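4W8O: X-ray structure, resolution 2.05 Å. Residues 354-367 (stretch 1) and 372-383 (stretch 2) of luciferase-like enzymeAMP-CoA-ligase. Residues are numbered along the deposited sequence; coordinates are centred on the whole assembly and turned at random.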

# COMPACT_ATOMS: atom_id res chain seq x y z
N PRO A 354 -4.42 -13.77 -8.15
CA PRO A 354 -5.59 -13.90 -9.04
C PRO A 354 -5.59 -12.86 -10.16
O PRO A 354 -5.11 -11.74 -9.97
CB PRO A 354 -6.78 -13.67 -8.10
CG PRO A 354 -6.27 -13.94 -6.73
CD PRO A 354 -4.80 -13.61 -6.74
N ARG A 355 -6.11 -13.27 -11.32
CA ARG A 355 -6.27 -12.41 -12.48
C ARG A 355 -4.98 -11.73 -12.91
O ARG A 355 -5.00 -10.63 -13.46
CB ARG A 355 -7.39 -11.38 -12.23
CG ARG A 355 -8.78 -11.96 -12.45
CD ARG A 355 -9.89 -10.94 -12.24
NE ARG A 355 -9.80 -9.83 -13.17
CZ ARG A 355 -10.38 -9.77 -14.37
NH1 ARG A 355 -11.13 -10.77 -14.83
NH2 ARG A 355 -10.22 -8.68 -15.11
N THR A 356 -3.85 -12.41 -12.69
CA THR A 356 -2.53 -11.92 -13.03
C THR A 356 -1.83 -12.92 -13.95
O THR A 356 -1.97 -14.14 -13.77
CB THR A 356 -1.68 -11.72 -11.77
OG1 THR A 356 -2.30 -10.75 -10.91
CG2 THR A 356 -0.26 -11.26 -12.10
N LEU A 357 -1.10 -12.41 -14.95
CA LEU A 357 -0.23 -13.24 -15.78
C LEU A 357 1.24 -12.99 -15.41
O LEU A 357 1.64 -11.84 -15.20
CB LEU A 357 -0.44 -12.93 -17.26
CG LEU A 357 -1.85 -13.04 -17.83
CD1 LEU A 357 -1.88 -12.49 -19.25
CD2 LEU A 357 -2.36 -14.47 -17.79
N LEU A 358 2.03 -14.06 -15.35
CA LEU A 358 3.47 -13.95 -15.07
C LEU A 358 4.27 -14.84 -16.02
O LEU A 358 3.97 -16.03 -16.17
CB LEU A 358 3.77 -14.32 -13.62
CG LEU A 358 5.21 -14.06 -13.15
CD1 LEU A 358 5.22 -13.71 -11.68
CD2 LEU A 358 6.14 -15.24 -13.41
N LYS A 359 5.28 -14.26 -16.65
CA LYS A 359 6.16 -15.01 -17.53
C LYS A 359 7.62 -14.73 -17.21
O LYS A 359 7.96 -13.68 -16.65
CB LYS A 359 5.86 -14.70 -19.01
CG LYS A 359 6.14 -13.26 -19.43
CD LYS A 359 5.75 -13.02 -20.88
CE LYS A 359 6.21 -11.64 -21.34
NZ LYS A 359 5.85 -11.32 -22.75
N ILE A 360 8.47 -15.70 -17.54
CA ILE A 360 9.93 -15.57 -17.44
C ILE A 360 10.47 -15.50 -18.86
O ILE A 360 10.22 -16.41 -19.65
CB ILE A 360 10.58 -16.78 -16.75
CG1 ILE A 360 9.89 -17.10 -15.41
CG2 ILE A 360 12.07 -16.56 -16.55
CD1 ILE A 360 10.21 -16.14 -14.30
N VAL A 361 11.21 -14.44 -19.18
CA VAL A 361 11.72 -14.23 -20.54
C VAL A 361 13.24 -14.24 -20.58
O VAL A 361 13.91 -13.55 -19.80
CB VAL A 361 11.20 -12.91 -21.14
CG1 VAL A 361 11.87 -12.61 -22.48
CG2 VAL A 361 9.69 -12.98 -21.32
N ASN A 362 13.78 -15.03 -21.50
CA ASN A 362 15.20 -14.99 -21.83
C ASN A 362 15.48 -13.71 -22.63
O ASN A 362 14.97 -13.56 -23.73
CB ASN A 362 15.56 -16.23 -22.65
CG ASN A 362 16.88 -16.09 -23.36
OD1 ASN A 362 17.76 -15.34 -22.94
ND2 ASN A 362 17.03 -16.82 -24.46
N PRO A 363 16.30 -12.79 -22.08
CA PRO A 363 16.48 -11.48 -22.73
C PRO A 363 17.02 -11.57 -24.17
O PRO A 363 16.31 -11.20 -25.10
CB PRO A 363 17.45 -10.74 -21.80
CG PRO A 363 18.08 -11.79 -20.95
CD PRO A 363 17.10 -12.91 -20.84
N ASP A 364 18.25 -12.04 -24.35
CA ASP A 364 18.72 -12.39 -25.70
C ASP A 364 17.79 -13.47 -26.25
O ASP A 364 17.46 -14.42 -25.54
CB ASP A 364 20.19 -12.84 -25.70
CG ASP A 364 20.58 -13.61 -24.44
OD1 ASP A 364 20.78 -12.97 -23.39
OD2 ASP A 364 20.69 -14.85 -24.52
N ASN A 365 17.36 -13.31 -27.49
CA ASN A 365 16.27 -14.11 -28.11
C ASN A 365 14.85 -13.66 -27.70
O ASN A 365 13.93 -13.78 -28.50
CB ASN A 365 16.43 -15.63 -27.90
CG ASN A 365 17.57 -16.22 -28.73
OD1 ASN A 365 18.75 -16.01 -28.44
ND2 ASN A 365 17.22 -16.98 -29.77
N GLU A 366 14.68 -13.15 -26.48
CA GLU A 366 13.39 -12.58 -26.03
C GLU A 366 12.25 -13.58 -26.22
O GLU A 366 11.35 -13.36 -27.03
CB GLU A 366 13.09 -11.26 -26.76
CG GLU A 366 11.83 -10.54 -26.30
CD GLU A 366 12.06 -9.45 -25.27
OE1 GLU A 366 11.14 -8.62 -25.09
OE2 GLU A 366 13.13 -9.41 -24.62
N GLU A 367 12.31 -14.67 -25.47
CA GLU A 367 11.34 -15.75 -25.60
C GLU A 367 11.01 -16.32 -24.23
O GLU A 367 11.88 -16.37 -23.37
CB GLU A 367 11.91 -16.84 -26.49
CG GLU A 367 10.87 -17.58 -27.31
CD GLU A 367 11.49 -18.62 -28.22
OE1 GLU A 367 10.74 -19.24 -29.01
OE2 GLU A 367 12.72 -18.82 -28.15
N ASN A 372 12.40 -23.96 -14.01
CA ASN A 372 13.83 -24.12 -13.72
C ASN A 372 14.75 -23.54 -14.81
O ASN A 372 15.81 -24.10 -15.10
CB ASN A 372 14.17 -25.59 -13.45
CG ASN A 372 13.39 -26.16 -12.29
OD1 ASN A 372 13.57 -25.74 -11.15
ND2 ASN A 372 12.50 -27.10 -12.58
N GLN A 373 14.31 -22.44 -15.40
CA GLN A 373 15.09 -21.67 -16.35
C GLN A 373 14.99 -20.20 -15.95
O GLN A 373 13.92 -19.59 -16.05
CB GLN A 373 14.57 -21.87 -17.77
CG GLN A 373 14.41 -23.33 -18.18
CD GLN A 373 13.91 -23.50 -19.61
OE1 GLN A 373 12.93 -24.23 -19.85
NE2 GLN A 373 14.57 -22.84 -20.55
N LYS A 374 16.10 -19.65 -15.46
CA LYS A 374 16.10 -18.27 -14.98
C LYS A 374 16.02 -17.27 -16.13
O LYS A 374 16.54 -17.51 -17.22
CB LYS A 374 17.32 -17.99 -14.07
CG LYS A 374 18.67 -18.01 -14.76
CD LYS A 374 19.75 -17.32 -13.93
CE LYS A 374 19.97 -15.89 -14.40
NZ LYS A 374 20.75 -15.07 -13.43
N GLY A 375 15.33 -16.17 -15.89
CA GLY A 375 15.17 -15.10 -16.87
C GLY A 375 14.53 -13.89 -16.20
O GLY A 375 14.46 -13.83 -14.97
N GLU A 376 14.04 -12.95 -17.00
CA GLU A 376 13.46 -11.71 -16.48
C GLU A 376 11.97 -11.94 -16.19
O GLU A 376 11.23 -12.38 -17.07
CB GLU A 376 13.62 -10.57 -17.49
CG GLU A 376 15.00 -10.50 -18.16
CD GLU A 376 15.19 -9.24 -19.01
OE1 GLU A 376 14.21 -8.73 -19.58
OE2 GLU A 376 16.35 -8.77 -19.10
N LEU A 377 11.55 -11.65 -14.97
CA LEU A 377 10.12 -11.72 -14.64
C LEU A 377 9.34 -10.58 -15.28
O LEU A 377 9.66 -9.40 -15.11
CB LEU A 377 9.87 -11.70 -13.13
CG LEU A 377 9.83 -13.08 -12.48
CD1 LEU A 377 11.25 -13.63 -12.41
CD2 LEU A 377 9.20 -13.02 -11.10
N ARG A 378 8.30 -10.96 -16.02
CA ARG A 378 7.40 -9.99 -16.62
C ARG A 378 5.97 -10.34 -16.30
O ARG A 378 5.60 -11.52 -16.28
CB ARG A 378 7.63 -9.92 -18.12
CG ARG A 378 9.09 -9.71 -18.47
CD ARG A 378 9.26 -9.11 -19.83
NE ARG A 378 10.67 -9.00 -20.19
CZ ARG A 378 11.12 -8.94 -21.44
NH1 ARG A 378 10.28 -8.97 -22.46
NH2 ARG A 378 12.42 -8.85 -21.67
N VAL A 379 5.16 -9.32 -16.05
CA VAL A 379 3.82 -9.50 -15.48
C VAL A 379 2.80 -8.60 -16.16
O VAL A 379 3.15 -7.57 -16.74
CB VAL A 379 3.84 -9.23 -13.96
CG1 VAL A 379 4.78 -10.21 -13.26
CG2 VAL A 379 4.28 -7.80 -13.67
N LYS A 380 1.52 -9.00 -16.10
CA LYS A 380 0.44 -8.26 -16.75
C LYS A 380 -0.89 -8.50 -16.05
O LYS A 380 -1.26 -9.63 -15.78
CB LYS A 380 0.32 -8.66 -18.22
CG LYS A 380 -0.65 -7.80 -19.02
CD LYS A 380 -0.61 -8.16 -20.49
CE LYS A 380 -1.59 -7.34 -21.31
NZ LYS A 380 -1.48 -7.66 -22.77
N SER A 381 -1.59 -7.40 -15.76
CA SER A 381 -2.90 -7.44 -15.12
C SER A 381 -3.55 -6.07 -15.18
O SER A 381 -2.92 -5.08 -15.55
CB SER A 381 -2.78 -7.86 -13.65
OG SER A 381 -2.42 -6.76 -12.82
N ASP A 382 -4.81 -6.02 -14.77
CA ASP A 382 -5.57 -4.78 -14.72
C ASP A 382 -5.17 -3.89 -13.55
O ASP A 382 -5.67 -2.78 -13.44
CB ASP A 382 -7.08 -5.08 -14.62
CG ASP A 382 -7.65 -5.64 -15.90
OD1 ASP A 382 -6.96 -5.68 -16.95
OD2 ASP A 382 -8.83 -6.05 -15.85
N ALA A 383 -4.26 -4.37 -12.69
CA ALA A 383 -3.73 -3.60 -11.56
C ALA A 383 -2.49 -2.80 -11.93
O ALA A 383 -1.90 -2.13 -11.09
CB ALA A 383 -3.40 -4.53 -10.40
O HOH W 1 -6.31 -8.55 -14.59
O HOH W 2 -2.10 -8.11 -10.65

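The apolar centre lies on one face of a two-stranded antiparallel pairing, where Leu358, Ile360, Leu377 and Val379 gather. Ile360 CD1 meets Leu377 CD1 at 3.3 Å, a tight fit, and Leu358 CD1 sits 3.9 Å from Val379 CG1 and 4.1 Å from Leu377 CD2, so one leucine spans two neighbours on the facing strand. Gly375 makes room beside this cluster: Ile360 CG2 comes within 3.3 Å of Gly375 N, and a CB there would run into both that methyl and Val361 O.

Beneath the side chains the backbone sets the register. Leu357 with Lys380, Lys359 with Arg378 and Val361 with Glu376 each exchange two hydrogen bonds; for the middle pair, Lys359 N to Arg378 O and Arg378 N to Lys359 O both measure 2.8 Å.

The opposite face is mixed, with Leu357 and Val361 among the charged side chains of Lys359, Glu376, Arg378 and Lys380. Arg378 extends across it, its guanidinium covering Val361 CG1 (3.9 Å from Arg378 NH2) while its edge is held by two carboxylates. NH1 of Arg378 donates to Glu366 OE1 at 2.8 Å, and Arg378 NH2 to Glu376 OE1, also at 2.8 Å; one arginine thus ties Glu366, further along the first stretch, to Glu376 on its own strand.

At the far end, Arg355 NH2 makes a salt bridge to Asp382 OD2 (3.1 Å), its hydrogen bond weak, and water bridges Arg355 O to Asp382 N.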